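Local coordinates for protein polyhedrin (Simulium ubiquitum cypovirus, PDB 5A9A) that probably forms the crystalline matrix of viral occlusion bodies (polyhedra), packing as trimers into microcrystals that enclose cypovirus particles, and binds UTP, at residues 122-127 / 170-175; 106-111 / 160-165; 65-70 / 101-106; 35-40 / 47-52. All blocks are in the same frame, centred on the assembly; numbering follows the deposited sequence.

Contact 1 (122-127 / 170-175); sequences EVENED and SLKFKF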
# COMPACT_ATOMS: atom_id res chain seq x y z
N GLU A 122 8.86 5.18 -15.31
CA GLU A 122 8.61 6.56 -15.70
C GLU A 122 9.11 7.55 -14.66
O GLU A 122 8.79 7.45 -13.48
CB GLU A 122 7.12 6.77 -15.95
CG GLU A 122 6.79 8.08 -16.65
CD GLU A 122 5.41 8.06 -17.30
OE1 GLU A 122 4.40 8.04 -16.57
OE2 GLU A 122 5.34 8.08 -18.55
N VAL A 123 9.91 8.51 -15.12
CA VAL A 123 10.35 9.60 -14.27
C VAL A 123 9.28 10.69 -14.33
O VAL A 123 9.11 11.35 -15.35
CB VAL A 123 11.70 10.17 -14.74
CG1 VAL A 123 12.17 11.27 -13.81
CG2 VAL A 123 12.74 9.06 -14.82
N GLU A 124 8.56 10.84 -13.23
CA GLU A 124 7.42 11.75 -13.18
C GLU A 124 7.85 13.10 -12.65
O GLU A 124 8.98 13.25 -12.18
CB GLU A 124 6.33 11.15 -12.28
CG GLU A 124 6.04 9.68 -12.54
CD GLU A 124 5.35 9.45 -13.87
OE1 GLU A 124 5.17 10.42 -14.64
OE2 GLU A 124 4.98 8.29 -14.15
N ASN A 125 6.96 14.08 -12.71
CA ASN A 125 7.26 15.40 -12.16
C ASN A 125 7.00 15.42 -10.66
O ASN A 125 6.77 14.38 -10.05
CB ASN A 125 6.47 16.50 -12.88
CG ASN A 125 4.97 16.35 -12.73
OD1 ASN A 125 4.49 15.75 -11.77
ND2 ASN A 125 4.22 16.91 -13.67
N GLU A 126 7.02 16.61 -10.07
CA GLU A 126 6.96 16.74 -8.61
C GLU A 126 5.63 16.28 -8.02
O GLU A 126 5.54 16.01 -6.83
CB GLU A 126 7.26 18.18 -8.19
CG GLU A 126 6.26 19.22 -8.68
CD GLU A 126 6.61 19.76 -10.06
OE1 GLU A 126 7.46 19.16 -10.75
OE2 GLU A 126 6.02 20.79 -10.44
N ASP A 127 4.59 16.19 -8.86
CA ASP A 127 3.29 15.69 -8.41
C ASP A 127 3.10 14.24 -8.84
O ASP A 127 2.00 13.69 -8.74
CB ASP A 127 2.16 16.55 -8.98
CG ASP A 127 2.11 17.94 -8.36
OD1 ASP A 127 2.57 18.09 -7.21
OD2 ASP A 127 1.61 18.86 -9.02
N SER A 170 10.07 12.48 -9.63
CA SER A 170 9.74 11.33 -8.80
C SER A 170 9.70 10.10 -9.71
O SER A 170 10.21 10.15 -10.83
CB SER A 170 8.40 11.55 -8.10
OG SER A 170 7.36 11.81 -9.03
N LEU A 171 9.12 9.01 -9.24
CA LEU A 171 9.23 7.74 -9.96
C LEU A 171 7.99 6.86 -9.84
O LEU A 171 7.40 6.73 -8.77
CB LEU A 171 10.46 6.97 -9.44
CG LEU A 171 10.88 5.72 -10.22
CD1 LEU A 171 11.51 6.11 -11.54
CD2 LEU A 171 11.83 4.88 -9.39
N LYS A 172 7.60 6.26 -10.96
CA LYS A 172 6.52 5.28 -10.99
C LYS A 172 6.96 4.12 -11.88
O LYS A 172 7.56 4.34 -12.93
CB LYS A 172 5.23 5.91 -11.53
CG LYS A 172 3.97 5.09 -11.25
CD LYS A 172 2.69 5.85 -11.60
CE LYS A 172 2.47 5.92 -13.11
NZ LYS A 172 1.19 6.59 -13.46
N PHE A 173 6.67 2.89 -11.47
CA PHE A 173 7.17 1.72 -12.21
C PHE A 173 6.24 0.51 -12.17
O PHE A 173 5.40 0.38 -11.27
CB PHE A 173 8.54 1.31 -11.68
CG PHE A 173 8.59 1.14 -10.19
CD1 PHE A 173 8.29 -0.08 -9.60
CD2 PHE A 173 8.95 2.20 -9.37
CE1 PHE A 173 8.33 -0.24 -8.23
CE2 PHE A 173 8.99 2.05 -7.99
CZ PHE A 173 8.68 0.83 -7.42
N LYS A 174 6.41 -0.37 -13.15
CA LYS A 174 5.64 -1.60 -13.25
C LYS A 174 6.50 -2.70 -13.88
O LYS A 174 6.99 -2.54 -14.99
CB LYS A 174 4.39 -1.37 -14.11
CG LYS A 174 3.45 -2.57 -14.14
CD LYS A 174 3.01 -2.91 -15.56
CE LYS A 174 2.15 -1.83 -16.18
NZ LYS A 174 1.36 -2.35 -17.33
N PHE A 175 6.67 -3.80 -13.16
CA PHE A 175 7.40 -4.95 -13.68
C PHE A 175 6.55 -6.21 -13.54
O PHE A 175 6.56 -6.85 -12.49
CB PHE A 175 8.72 -5.14 -12.92
CG PHE A 175 9.63 -3.94 -12.97
CD1 PHE A 175 10.51 -3.76 -14.03
CD2 PHE A 175 9.60 -2.99 -11.96
CE1 PHE A 175 11.34 -2.66 -14.08
CE2 PHE A 175 10.43 -1.89 -12.01
CZ PHE A 175 11.30 -1.72 -13.07
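E122, V123 and E124 pair with K172, L171 and S170 as antiparallel strands in the four-stranded sheet of the polyhedrin fold. The strand axes approach to 4.5 Å with their directions 146° apart, a marked twist for neighbours in a sheet. Four backbone hydrogen bonds fix the register. E122 and K172 exchange two, E122 N to K172 O at 2.8 Å being nearly collinear with the carbonyl. E124 and S170 exchange the other two, and here both donors stand well above the plane of the carbonyl they meet. V123 and L171 form the non-hydrogen-bonded pair between them.

The charged side chains share the face with S170. The E124 chain bends at chi2 (-70°), which turns CD out of line; OE2 lies 3.5 Å from K172 CB. K172 NZ stays 4.2 Å from E124 OE2, beyond a salt bridge; it bonds instead to A139 O, while W140 receives the lysine in a cation-pi contact. E122 OE2 accepts from G141 N. On the opposite face L171 CD1 touches E122 O at 3.6 Å, and its side chain reaches I106 of the six-stranded sheet.

Past the strand end, N125 OD1 accepts from D127 N, closing an Asx turn. The start of this turn is tied to strand 170-175 by the hydroxyl of S170, whose OG donates to N125 O at 2.8 Å.

Contact 2 (106-111 / 160-165); sequences IMISAN and LYIPLR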
# COMPACT_ATOMS: atom_id res chain seq x y z
N ILE A 106 19.33 7.29 -10.69
CA ILE A 106 18.67 6.07 -10.26
C ILE A 106 19.22 4.89 -11.06
O ILE A 106 19.45 5.00 -12.26
CB ILE A 106 17.15 6.11 -10.50
CG1 ILE A 106 16.58 7.49 -10.16
CG2 ILE A 106 16.46 5.02 -9.70
CD1 ILE A 106 15.14 7.66 -10.59
N MET A 107 19.42 3.76 -10.39
CA MET A 107 19.74 2.52 -11.07
C MET A 107 18.68 1.49 -10.70
O MET A 107 18.33 1.34 -9.53
CB MET A 107 21.13 2.02 -10.68
CG MET A 107 22.25 2.98 -11.02
SD MET A 107 23.88 2.29 -10.67
CE MET A 107 23.80 2.12 -8.89
N ILE A 108 18.17 0.78 -11.71
CA ILE A 108 17.16 -0.23 -11.47
C ILE A 108 17.59 -1.59 -12.00
O ILE A 108 17.81 -1.76 -13.20
CB ILE A 108 15.81 0.15 -12.10
CG1 ILE A 108 15.35 1.52 -11.58
CG2 ILE A 108 14.76 -0.90 -11.79
CD1 ILE A 108 14.02 1.97 -12.13
N SER A 109 17.71 -2.54 -11.08
CA SER A 109 18.02 -3.92 -11.43
C SER A 109 16.74 -4.75 -11.35
O SER A 109 16.23 -5.00 -10.27
CB SER A 109 19.07 -4.48 -10.47
OG SER A 109 19.27 -5.86 -10.69
N ALA A 110 16.23 -5.15 -12.51
CA ALA A 110 15.00 -5.94 -12.56
C ALA A 110 15.33 -7.38 -12.92
O ALA A 110 15.98 -7.65 -13.93
CB ALA A 110 14.04 -5.34 -13.58
N ASN A 111 14.86 -8.31 -12.10
CA ASN A 111 15.25 -9.71 -12.25
C ASN A 111 14.07 -10.67 -12.14
O ASN A 111 13.20 -10.52 -11.28
CB ASN A 111 16.29 -10.07 -11.19
CG ASN A 111 17.44 -9.09 -11.16
OD1 ASN A 111 18.48 -9.33 -11.77
ND2 ASN A 111 17.26 -7.98 -10.45
N LEU A 160 18.87 -0.65 -15.66
CA LEU A 160 18.59 0.67 -16.23
C LEU A 160 19.24 1.79 -15.41
O LEU A 160 19.16 1.80 -14.18
CB LEU A 160 17.08 0.91 -16.30
CG LEU A 160 16.63 2.24 -16.90
CD1 LEU A 160 16.90 2.28 -18.40
CD2 LEU A 160 15.16 2.47 -16.62
N TYR A 161 19.88 2.72 -16.11
CA TYR A 161 20.44 3.91 -15.47
C TYR A 161 19.62 5.14 -15.82
O TYR A 161 19.31 5.38 -16.99
CB TYR A 161 21.90 4.12 -15.90
CG TYR A 161 22.54 5.35 -15.30
CD1 TYR A 161 22.46 6.58 -15.94
CD2 TYR A 161 23.22 5.29 -14.09
CE1 TYR A 161 23.05 7.71 -15.40
CE2 TYR A 161 23.80 6.41 -13.54
CZ TYR A 161 23.71 7.62 -14.19
OH TYR A 161 24.29 8.74 -13.65
N ILE A 162 19.27 5.93 -14.81
CA ILE A 162 18.50 7.15 -15.02
C ILE A 162 19.20 8.33 -14.37
O ILE A 162 19.29 8.40 -13.15
CB ILE A 162 17.09 7.04 -14.42
CG1 ILE A 162 16.35 5.83 -15.00
CG2 ILE A 162 16.31 8.32 -14.67
CD1 ILE A 162 14.96 5.64 -14.45
N PRO A 163 19.71 9.27 -15.18
CA PRO A 163 20.28 10.47 -14.57
C PRO A 163 19.19 11.41 -14.09
O PRO A 163 18.19 11.60 -14.79
CB PRO A 163 21.06 11.11 -15.72
CG PRO A 163 20.33 10.68 -16.94
CD PRO A 163 19.80 9.30 -16.65
N LEU A 164 19.36 11.99 -12.91
CA LEU A 164 18.46 13.02 -12.43
C LEU A 164 19.19 14.36 -12.48
O LEU A 164 20.05 14.64 -11.65
CB LEU A 164 17.98 12.70 -11.01
CG LEU A 164 17.24 11.37 -10.83
CD1 LEU A 164 16.90 11.12 -9.37
CD2 LEU A 164 15.99 11.32 -11.69
N ARG A 165 18.85 15.17 -13.47
CA ARG A 165 19.53 16.44 -13.71
C ARG A 165 18.79 17.58 -13.03
O ARG A 165 19.24 18.73 -13.05
CB ARG A 165 19.62 16.73 -15.21
CG ARG A 165 20.39 15.69 -16.01
CD ARG A 165 19.52 15.11 -17.10
NE ARG A 165 20.27 14.31 -18.06
CZ ARG A 165 19.71 13.50 -18.96
NH1 ARG A 165 18.39 13.38 -19.01
NH2 ARG A 165 20.47 12.81 -19.80
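Strands 106-111 and 160-163 run antiparallel, their directions 165° apart and their axes 4.7 Å at closest approach. I106 with I162 and I108 with L160 are hydrogen-bonded pairs, each exchanging two N-H to O bonds; M107 and Y161 form the non-hydrogen-bonded pair between them. Both bonds of the I106-I162 pair measure 2.7 Å (I106 N to I162 O and I162 N to I106 O), and both donors lie in the plane of the carbonyl they meet. At the intervening pair the backbones draw close enough for M107 CA to meet L160 O at 3.2 Å, a CA-H...O contact.

The two faces differ in character. I106, I108, L160 and I162 share one that is wholly aliphatic. I106 carries most of it: its CB faces I162 CB at 4.0 Å, and its CG1, set beside the backbone N (chi1 -41°), runs obliquely across the isobutyl end of L164. CG1 meets L164 CD1 at 3.7 Å, while the terminal CD1 of I106 leans on L164 CD2. Just past the strand's end at P163, the isobutyl end of L164 thus turns in against I106. The next contact along, I108 CD1 to I162 CD1, is looser at 4.4 Å. On the other face M107 CG lies 4.0 Å from Y161 CD2, the two side chains crossing at a slant.

V121 and V123 pack against the aliphatic face from the second sheet, as do L171 and F175. The pattern is that of a beta sandwich, in which two antiparallel sheets close on a shared hydrophobic core.

Contact 3 (65-70 / 101-106); sequences RDMLYM and EYPVAI. With UTP (uridine 5'-triphosphate), chain B.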
# COMPACT_ATOMS: atom_id res chain seq x y z
N ARG A 65 8.96 13.31 -1.98
CA ARG A 65 9.55 13.17 -0.66
C ARG A 65 10.28 11.84 -0.51
O ARG A 65 11.31 11.76 0.15
CB ARG A 65 8.46 13.29 0.41
CG ARG A 65 8.99 13.50 1.82
CD ARG A 65 9.59 14.89 1.99
NE ARG A 65 9.99 15.14 3.37
CZ ARG A 65 9.52 16.12 4.14
NH1 ARG A 65 8.64 16.99 3.67
NH2 ARG A 65 9.96 16.24 5.39
N ASP A 66 9.73 10.80 -1.13
CA ASP A 66 10.31 9.46 -1.04
C ASP A 66 11.69 9.38 -1.69
O ASP A 66 12.41 8.41 -1.49
CB ASP A 66 9.38 8.44 -1.71
CG ASP A 66 8.08 8.25 -0.95
OD1 ASP A 66 8.08 8.42 0.28
OD2 ASP A 66 7.05 7.93 -1.59
N MET A 67 12.05 10.40 -2.47
CA MET A 67 13.31 10.39 -3.20
C MET A 67 14.49 10.71 -2.29
O MET A 67 15.62 10.33 -2.58
CB MET A 67 13.27 11.41 -4.34
CG MET A 67 12.16 11.20 -5.37
SD MET A 67 12.42 9.80 -6.48
CE MET A 67 13.67 10.44 -7.58
N LEU A 68 14.22 11.39 -1.18
CA LEU A 68 15.29 11.93 -0.35
C LEU A 68 16.08 10.86 0.40
O LEU A 68 15.58 9.77 0.68
CB LEU A 68 14.73 12.95 0.65
CG LEU A 68 13.96 14.12 0.03
CD1 LEU A 68 13.62 15.14 1.10
CD2 LEU A 68 14.75 14.78 -1.09
N TYR A 69 17.33 11.20 0.71
CA TYR A 69 18.30 10.29 1.29
C TYR A 69 17.85 9.69 2.63
O TYR A 69 17.84 8.47 2.80
CB TYR A 69 19.62 11.03 1.47
CG TYR A 69 20.80 10.16 1.84
CD1 TYR A 69 21.16 9.08 1.05
CD2 TYR A 69 21.56 10.44 2.96
CE1 TYR A 69 22.25 8.29 1.38
CE2 TYR A 69 22.65 9.65 3.30
CZ TYR A 69 22.99 8.58 2.50
OH TYR A 69 24.07 7.80 2.84
N MET A 70 17.50 10.55 3.58
CA MET A 70 17.15 10.09 4.92
C MET A 70 15.92 10.80 5.48
O MET A 70 14.98 10.15 5.95
CB MET A 70 18.34 10.28 5.87
CG MET A 70 19.51 9.37 5.54
SD MET A 70 20.62 9.12 6.93
CE MET A 70 21.25 7.49 6.54
N GLU A 101 20.35 16.25 -0.10
CA GLU A 101 19.81 14.90 0.03
C GLU A 101 18.92 14.43 -1.12
O GLU A 101 18.31 13.36 -1.03
CB GLU A 101 19.02 14.76 1.33
CG GLU A 101 19.89 14.72 2.58
CD GLU A 101 19.18 14.06 3.75
OE1 GLU A 101 18.11 13.45 3.53
OE2 GLU A 101 19.70 14.14 4.88
N TYR A 102 18.81 15.20 -2.19
CA TYR A 102 18.07 14.73 -3.35
C TYR A 102 19.04 14.02 -4.29
O TYR A 102 20.13 14.52 -4.56
CB TYR A 102 17.37 15.88 -4.08
CG TYR A 102 16.47 15.40 -5.19
CD1 TYR A 102 16.99 15.08 -6.44
CD2 TYR A 102 15.10 15.25 -5.00
CE1 TYR A 102 16.19 14.63 -7.46
CE2 TYR A 102 14.28 14.80 -6.02
CZ TYR A 102 14.84 14.50 -7.25
OH TYR A 102 14.04 14.05 -8.27
N PRO A 103 18.65 12.83 -4.78
CA PRO A 103 19.59 11.98 -5.53
C PRO A 103 20.00 12.57 -6.88
O PRO A 103 19.34 13.46 -7.40
CB PRO A 103 18.79 10.69 -5.74
CG PRO A 103 17.37 11.12 -5.71
CD PRO A 103 17.31 12.24 -4.71
N VAL A 104 21.11 12.07 -7.42
CA VAL A 104 21.62 12.54 -8.70
C VAL A 104 21.35 11.54 -9.82
O VAL A 104 21.53 11.85 -11.00
CB VAL A 104 23.14 12.81 -8.64
CG1 VAL A 104 23.43 14.04 -7.81
CG2 VAL A 104 23.89 11.59 -8.10
N ALA A 105 20.93 10.33 -9.45
CA ALA A 105 20.68 9.29 -10.44
C ALA A 105 19.95 8.11 -9.83
O ALA A 105 19.94 7.93 -8.61
CB ALA A 105 21.99 8.83 -11.07
N ILE A 106 19.33 7.29 -10.69
CA ILE A 106 18.67 6.07 -10.26
C ILE A 106 19.22 4.89 -11.06
O ILE A 106 19.45 5.00 -12.26
CB ILE A 106 17.15 6.11 -10.50
CG1 ILE A 106 16.58 7.49 -10.16
CG2 ILE A 106 16.46 5.02 -9.70
CD1 ILE A 106 15.14 7.66 -10.59
PA UTP B . 23.49 25.41 7.70
O1A UTP B . 23.73 26.35 6.54
O2A UTP B . 24.62 24.58 8.24
O3A UTP B . 22.85 26.25 8.91
O5' UTP B . 22.31 24.41 7.29
PB UTP B . 21.85 27.49 8.66
O1B UTP B . 21.02 27.66 9.91
O2B UTP B . 22.67 28.64 8.13
O3B UTP B . 20.87 26.98 7.50
PG UTP B . 20.31 27.99 6.37
O1G UTP B . 20.73 29.35 6.87
O2G UTP B . 18.83 27.76 6.35
O3G UTP B . 21.03 27.52 5.13
C5' UTP B . 22.56 23.02 7.08
C4' UTP B . 22.86 22.77 5.61
O4' UTP B . 22.45 21.46 5.20
C1' UTP B . 22.17 21.51 3.80
C2' UTP B . 21.63 22.91 3.53
O2' UTP B . 22.12 23.44 2.30
C3' UTP B . 22.12 23.74 4.70
O3' UTP B . 23.01 24.77 4.25
N1 UTP B . 21.25 20.44 3.42
C6 UTP B . 21.07 19.39 4.22
C2 UTP B . 20.56 20.50 2.19
O2 UTP B . 20.72 21.48 1.43
N3 UTP B . 19.73 19.52 1.83
C4 UTP B . 19.54 18.46 2.62
O4 UTP B . 18.76 17.54 2.27
C5 UTP B . 20.21 18.37 3.84
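The directions from M67 to M70 and from E101 to I106 are 134° apart; L68 lies opposite Y102 and Y69 opposite E101, at CA separations of 5.0 Å. One backbone bond joins them, Y69 N to E101 O at 2.9 Å, its donor in the carbonyl plane. L68 CA also approaches that oxygen, in a CA-H...O contact.

The E101 side chain supplies the second bond. The chain is extended at CD (chi2 -158°), and its OE1 lies 3.0 Å from M70 N, which meets the carboxylate from above its plane. The same OE1 accepts from D71 N, so two successive backbone amides hold one oxygen. The carboxylate carbon CD lies near the plane of the Y69 ring, at its edge.

Apolar groups fill the other end. M67, bent at both chi2 and chi3, sets its CE 3.7 Å from Y102 OH, which is itself hydrogen-bonded to E169 O. L68 CD2 meets Y102 CD2 at 4.0 Å, the two side chains crossing at about a right angle. P103 CD packs on M67 O at 3.3 Å and also covers one face of the Y102 ring, offset toward its rim.

E101 belongs to the UTP pocket with H79 and H96, whose NE2 atoms bond the nucleotide. Its backbone N gives uracil O4 a weak bond of 3.1 Å. The main-chain N-H of E101 thus addresses the base while OE1 of its carboxylate is held by the amides of M70 and D71, which would limit the rotation of this pocket residue.

Contact 4 (35-40 / 47-52); sequences RVAIIF and YRLIDY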
# COMPACT_ATOMS: atom_id res chain seq x y z
N ARG A 35 12.26 -10.10 -8.52
CA ARG A 35 12.99 -9.23 -7.59
C ARG A 35 13.57 -8.00 -8.28
O ARG A 35 14.29 -8.10 -9.28
CB ARG A 35 14.08 -10.03 -6.88
CG ARG A 35 14.67 -9.32 -5.66
CD ARG A 35 15.38 -10.30 -4.73
NE ARG A 35 15.83 -9.65 -3.50
CZ ARG A 35 16.64 -10.22 -2.61
NH1 ARG A 35 17.11 -11.44 -2.81
NH2 ARG A 35 16.99 -9.55 -1.52
N VAL A 36 13.26 -6.83 -7.73
CA VAL A 36 13.70 -5.56 -8.29
C VAL A 36 14.41 -4.74 -7.23
O VAL A 36 13.91 -4.58 -6.11
CB VAL A 36 12.50 -4.74 -8.82
CG1 VAL A 36 12.91 -3.29 -9.08
CG2 VAL A 36 11.93 -5.37 -10.08
N ALA A 37 15.59 -4.22 -7.57
CA ALA A 37 16.29 -3.30 -6.69
C ALA A 37 16.30 -1.90 -7.29
O ALA A 37 16.84 -1.68 -8.37
CB ALA A 37 17.72 -3.78 -6.45
N ILE A 38 15.66 -0.96 -6.59
CA ILE A 38 15.74 0.45 -6.95
C ILE A 38 16.89 1.06 -6.16
O ILE A 38 16.88 1.04 -4.93
CB ILE A 38 14.45 1.21 -6.59
CG1 ILE A 38 13.22 0.48 -7.13
CG2 ILE A 38 14.52 2.63 -7.13
CD1 ILE A 38 13.14 0.41 -8.64
N ILE A 39 17.87 1.61 -6.87
CA ILE A 39 19.06 2.16 -6.22
C ILE A 39 19.25 3.63 -6.58
O ILE A 39 19.41 3.98 -7.75
CB ILE A 39 20.33 1.39 -6.65
CG1 ILE A 39 20.09 -0.12 -6.56
CG2 ILE A 39 21.51 1.82 -5.80
CD1 ILE A 39 21.16 -0.94 -7.24
N PHE A 40 19.23 4.49 -5.56
CA PHE A 40 19.48 5.91 -5.76
C PHE A 40 20.93 6.24 -5.45
O PHE A 40 21.51 5.69 -4.52
CB PHE A 40 18.56 6.75 -4.87
CG PHE A 40 17.10 6.62 -5.22
CD1 PHE A 40 16.53 7.43 -6.19
CD2 PHE A 40 16.29 5.71 -4.56
CE1 PHE A 40 15.19 7.32 -6.51
CE2 PHE A 40 14.95 5.59 -4.87
CZ PHE A 40 14.40 6.40 -5.85
N TYR A 47 24.87 5.19 -1.71
CA TYR A 47 23.66 4.64 -2.29
C TYR A 47 22.57 4.36 -1.26
O TYR A 47 22.85 4.10 -0.09
CB TYR A 47 23.99 3.33 -3.03
CG TYR A 47 25.11 3.49 -4.03
CD1 TYR A 47 26.44 3.34 -3.64
CD2 TYR A 47 24.85 3.79 -5.35
CE1 TYR A 47 27.47 3.48 -4.54
CE2 TYR A 47 25.87 3.94 -6.27
CZ TYR A 47 27.18 3.78 -5.86
OH TYR A 47 28.20 3.93 -6.76
N ARG A 48 21.33 4.40 -1.72
CA ARG A 48 20.19 3.93 -0.94
C ARG A 48 19.43 2.93 -1.80
O ARG A 48 18.96 3.27 -2.88
CB ARG A 48 19.28 5.09 -0.54
CG ARG A 48 18.17 4.69 0.42
CD ARG A 48 17.33 5.89 0.82
NE ARG A 48 16.67 6.51 -0.33
CZ ARG A 48 15.36 6.72 -0.44
NH1 ARG A 48 14.54 6.38 0.55
NH2 ARG A 48 14.87 7.28 -1.53
N LEU A 49 19.33 1.70 -1.32
CA LEU A 49 18.79 0.60 -2.12
C LEU A 49 17.48 0.09 -1.54
O LEU A 49 17.40 -0.25 -0.36
CB LEU A 49 19.81 -0.53 -2.21
CG LEU A 49 19.47 -1.70 -3.15
CD1 LEU A 49 20.74 -2.37 -3.63
CD2 LEU A 49 18.55 -2.70 -2.48
N ILE A 50 16.45 0.03 -2.37
CA ILE A 50 15.15 -0.49 -1.95
C ILE A 50 14.83 -1.78 -2.69
O ILE A 50 14.72 -1.80 -3.91
CB ILE A 50 14.03 0.54 -2.16
CG1 ILE A 50 14.39 1.86 -1.47
CG2 ILE A 50 12.72 0.00 -1.62
CD1 ILE A 50 15.21 2.80 -2.33
N ASP A 51 14.68 -2.85 -1.92
CA ASP A 51 14.54 -4.19 -2.46
C ASP A 51 13.08 -4.64 -2.49
O ASP A 51 12.42 -4.70 -1.46
CB ASP A 51 15.38 -5.15 -1.61
CG ASP A 51 15.17 -6.61 -1.98
OD1 ASP A 51 14.88 -6.89 -3.16
OD2 ASP A 51 15.29 -7.48 -1.08
N TYR A 52 12.59 -4.95 -3.69
CA TYR A 52 11.20 -5.37 -3.88
C TYR A 52 11.13 -6.82 -4.32
O TYR A 52 12.01 -7.30 -5.04
CB TYR A 52 10.52 -4.54 -4.97
CG TYR A 52 10.23 -3.09 -4.64
CD1 TYR A 52 11.19 -2.10 -4.82
CD2 TYR A 52 8.98 -2.70 -4.18
CE1 TYR A 52 10.92 -0.78 -4.53
CE2 TYR A 52 8.70 -1.38 -3.88
CZ TYR A 52 9.67 -0.42 -4.06
OH TYR A 52 9.40 0.90 -3.78
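The F40 ring and the R48 guanidinium lie side by side and point the same way, their planes 28° apart. R48 NH2 sits 3.7 Å from F40 CD2 in an oblique approach; it donates to D66 O, and NE to Y42 OH. I50 CD1 touches the same ring at its edge, 3.8 Å from CE2. The Y52 ring has V36 O at its edge, near its plane, and receives I38 CG1 obliquely at 3.7 Å from CE1. At the edge of the R35 guanidinium stands the carboxylate of D51, gripped side-on: NE donates to OD1 at 2.9 Å, and NH2 to OD2 at 2.7 Å. The first bond is almost straight (174°) and in the guanidinium plane; in the second, NH2 lies above the carboxylate plane, the two planes being 33° apart. R35 NH2 also pairs with D127 of the third subunit, which carries this buried ion pair into the trimer interface.

In the backbone, V36-Y52, I38-I50 and F40-R48 are hydrogen-bonded antiparallel pairs, with two bonds each. On the face of A37 and D51, I39 CG1 presses on L49 CD1 at 3.8 Å.

The two strands form a beta hairpin within the six-stranded sheet, 105-111 bonding along 34-41 and 201-208 along 47-54. Helix 211-221 covers Y47 and L49 on one face, while strand 57-62 packs against V36, I50 and Y52 on the other.

Overall arrangement
From the N terminus, contact 4 comes first, closing the short hairpin between strands 34-41 and 47-54. Contact 3 then closes a loop of 30 residues that includes helix 76-87, and its last residue, I106, begins contact 2. Contacts 2 and 1 cross: their segments alternate, so the chain passes from the six-stranded to the four-stranded sheet, back, and over again. Contacts 2 and 4 both lie in the six-stranded sheet, joined where M107 N and I39 O are 2.6 Å apart, a probable hydrogen bond; contact 1 lies in the four-stranded one. V123 CG2 on I162 CG2 (3.6 Å) joins the sheets, and a probable hydrogen bond from R48 NH2 to D66 O (2.7 Å) ties the hairpin to segment 65-70 of contact 3.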